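Local coordinates for protein terminal oxygenase component of carbazole 1,9a-dioxygenase (Nocardioides aromaticivorans, PDB 3GCF) that probably dihydroxylates carbazole at its angular position, using electrons passed through a Rieske [2Fe-2S] cluster to a mononuclear iron(II) site, at residues E288-I293 / W339-Q344. Residues are numbered along the deposited sequence; the frame is centred on the assembly and turned at random.
Sequences EFYVPI and WAREAQ
Strand residues E288 and Y290 face R341 of the helix, while the backbones stay well apart, the nearest CA atoms, those of Y290 and R341, being 11.3 Å from each other. The arginine side chain spans this distance, running extended from CG to NE (chi2 170°, chi3 -164°). Its guanidinium turns one face to the edge of the Y290 ring, with R341 NH2 3.5 Å from Y290 CE2 and the two planes 72° apart. E288 OE1 accepts a 2.6 Å hydrogen bond from Y290 OH on its anti lone pair. The same oxygen forms a long salt bridge of 4.0 Å to R341 NH2, supplemented by a water that donates to OE1 and weakly accepts from NH2. A phenylalanine in place of Y290 would probably leave E288 OE1 without its hydroxyl donor, relying on the water and the distant arginine. R341 NE is hydrogen-bonded to N183 OD1, and Y300 is a cation-pi partner of R341; E288 OE2 is held by Y300 and Q286. Strand 285-292, between 273-277 and 298-307 in the antiparallel sheet of the catalytic domain, is thereby joined to helix 335-350, which carries the iron ligand D337.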
loop_
_atom_site.group_PDB
_atom_site.type_symbol
_atom_site.label_atom_id
_atom_site.label_comp_id
_atom_site.label_asym_id
_atom_site.label_seq_id
_atom_site.Cartn_x
_atom_site.Cartn_y
_atom_site.Cartn_z
ATOM N N GLU A 288 -11.426 29.122 -5.138
ATOM C CA GLU A 288 -10.922 27.786 -4.889
ATOM C C GLU A 288 -9.746 27.486 -5.797
ATOM O O GLU A 288 -9.755 27.836 -6.983
ATOM C CB GLU A 288 -12.020 26.736 -5.106
ATOM C CG GLU A 288 -13.285 26.970 -4.284
ATOM C CD GLU A 288 -14.160 25.731 -4.178
ATOM O OE1 GLU A 288 -14.165 24.903 -5.116
ATOM O OE2 GLU A 288 -14.856 25.592 -3.152
ATOM N N PHE A 289 -8.723 26.857 -5.225
ATOM C CA PHE A 289 -7.534 26.465 -5.974
ATOM C C PHE A 289 -7.411 24.955 -5.806
ATOM O O PHE A 289 -7.828 24.402 -4.785
ATOM C CB PHE A 289 -6.275 27.139 -5.421
ATOM C CG PHE A 289 -6.314 28.643 -5.457
ATOM C CD1 PHE A 289 -7.096 29.357 -4.555
ATOM C CD2 PHE A 289 -5.541 29.347 -6.373
ATOM C CE1 PHE A 289 -7.101 30.754 -4.564
ATOM C CE2 PHE A 289 -5.540 30.743 -6.389
ATOM C CZ PHE A 289 -6.319 31.446 -5.485
ATOM N N TYR A 290 -6.845 24.292 -6.806
ATOM C CA TYR A 290 -6.689 22.845 -6.759
ATOM C C TYR A 290 -5.278 22.528 -7.237
ATOM O O TYR A 290 -5.080 22.002 -8.325
ATOM C CB TYR A 290 -7.737 22.185 -7.665
ATOM C CG TYR A 290 -9.121 22.822 -7.575
ATOM C CD1 TYR A 290 -9.426 23.972 -8.299
ATOM C CD2 TYR A 290 -10.119 22.275 -6.763
ATOM C CE1 TYR A 290 -10.692 24.567 -8.225
ATOM C CE2 TYR A 290 -11.389 22.859 -6.677
ATOM C CZ TYR A 290 -11.668 24.007 -7.416
ATOM O OH TYR A 290 -12.922 24.584 -7.362
ATOM N N VAL A 291 -4.300 22.859 -6.405
ATOM C CA VAL A 291 -2.898 22.664 -6.743
ATOM C C VAL A 291 -2.474 21.206 -6.686
ATOM O O VAL A 291 -2.600 20.549 -5.657
ATOM C CB VAL A 291 -1.996 23.500 -5.810
ATOM C CG1 VAL A 291 -0.561 23.526 -6.343
ATOM C CG2 VAL A 291 -2.552 24.918 -5.694
ATOM N N PRO A 292 -1.965 20.678 -7.803
ATOM C CA PRO A 292 -1.533 19.280 -7.831
ATOM C C PRO A 292 -0.437 19.013 -6.796
ATOM O O PRO A 292 0.463 19.830 -6.609
ATOM C CB PRO A 292 -1.006 19.102 -9.261
ATOM C CG PRO A 292 -1.695 20.184 -10.038
ATOM C CD PRO A 292 -1.684 21.342 -9.087
ATOM N N ILE A 293 -0.541 17.881 -6.109
ATOM C CA ILE A 293 0.464 17.478 -5.136
ATOM C C ILE A 293 1.245 16.400 -5.876
ATOM O O ILE A 293 2.465 16.475 -6.013
ATOM C CB ILE A 293 -0.175 16.891 -3.869
ATOM C CG1 ILE A 293 -0.832 18.016 -3.060
ATOM C CG2 ILE A 293 0.879 16.163 -3.036
ATOM C CD1 ILE A 293 -1.662 17.539 -1.888
ATOM N N TRP A 339 -15.130 13.855 -1.006
ATOM C CA TRP A 339 -15.308 12.463 -1.413
ATOM C C TRP A 339 -15.909 12.359 -2.811
ATOM O O TRP A 339 -15.736 11.350 -3.491
ATOM C CB TRP A 339 -16.152 11.662 -0.402
ATOM C CG TRP A 339 -17.548 12.163 -0.114
ATOM C CD1 TRP A 339 -17.935 12.948 0.935
ATOM C CD2 TRP A 339 -18.745 11.856 -0.846
ATOM N NE1 TRP A 339 -19.295 13.145 0.905
ATOM C CE2 TRP A 339 -19.818 12.487 -0.177
ATOM C CE3 TRP A 339 -19.016 11.105 -2.000
ATOM C CZ2 TRP A 339 -21.146 12.394 -0.623
ATOM C CZ3 TRP A 339 -20.341 11.012 -2.447
ATOM C CH2 TRP A 339 -21.386 11.656 -1.755
ATOM N N ALA A 340 -16.604 13.405 -3.249
ATOM C CA ALA A 340 -17.185 13.395 -4.585
ATOM C C ALA A 340 -16.049 13.337 -5.601
ATOM O O ALA A 340 -16.117 12.605 -6.584
ATOM C CB ALA A 340 -18.031 14.646 -4.813
ATOM N N ARG A 341 -15.004 14.122 -5.362
ATOM C CA ARG A 341 -13.855 14.132 -6.257
ATOM C C ARG A 341 -13.155 12.778 -6.222
ATOM O O ARG A 341 -12.864 12.186 -7.261
ATOM C CB ARG A 341 -12.864 15.225 -5.840
ATOM C CG ARG A 341 -13.390 16.643 -6.006
ATOM C CD ARG A 341 -12.474 17.671 -5.364
ATOM N NE ARG A 341 -13.164 18.948 -5.195
ATOM C CZ ARG A 341 -12.684 19.986 -4.519
ATOM N NH1 ARG A 341 -11.493 19.922 -3.941
ATOM N NH2 ARG A 341 -13.418 21.084 -4.394
ATOM N N GLU A 342 -12.897 12.289 -5.014
ATOM C CA GLU A 342 -12.206 11.017 -4.829
ATOM C C GLU A 342 -12.962 9.827 -5.409
ATOM O O GLU A 342 -12.357 8.822 -5.785
ATOM C CB GLU A 342 -11.926 10.805 -3.337
ATOM C CG GLU A 342 -11.201 11.998 -2.723
ATOM C CD GLU A 342 -10.982 11.880 -1.227
ATOM O OE1 GLU A 342 -11.793 11.222 -0.540
ATOM O OE2 GLU A 342 -9.999 12.470 -0.733
ATOM N N ALA A 343 -14.283 9.937 -5.488
ATOM C CA ALA A 343 -15.090 8.854 -6.036
ATOM C C ALA A 343 -14.862 8.735 -7.544
ATOM O O ALA A 343 -15.227 7.733 -8.159
ATOM C CB ALA A 343 -16.569 9.112 -5.745
ATOM N N GLN A 344 -14.245 9.761 -8.128
ATOM C CA GLN A 344 -13.972 9.803 -9.566
ATOM C C GLN A 344 -12.543 9.396 -9.913
ATOM O O GLN A 344 -12.242 9.106 -11.070
ATOM C CB GLN A 344 -14.199 11.226 -10.110
ATOM C CG GLN A 344 -15.611 11.770 -9.955
ATOM C CD GLN A 344 -15.719 13.248 -10.335
ATOM O OE1 GLN A 344 -15.507 13.629 -11.485
ATOM N NE2 GLN A 344 -16.048 14.083 -9.358
HETATM O O HOH W 1 -15.773 22.687 -4.551
#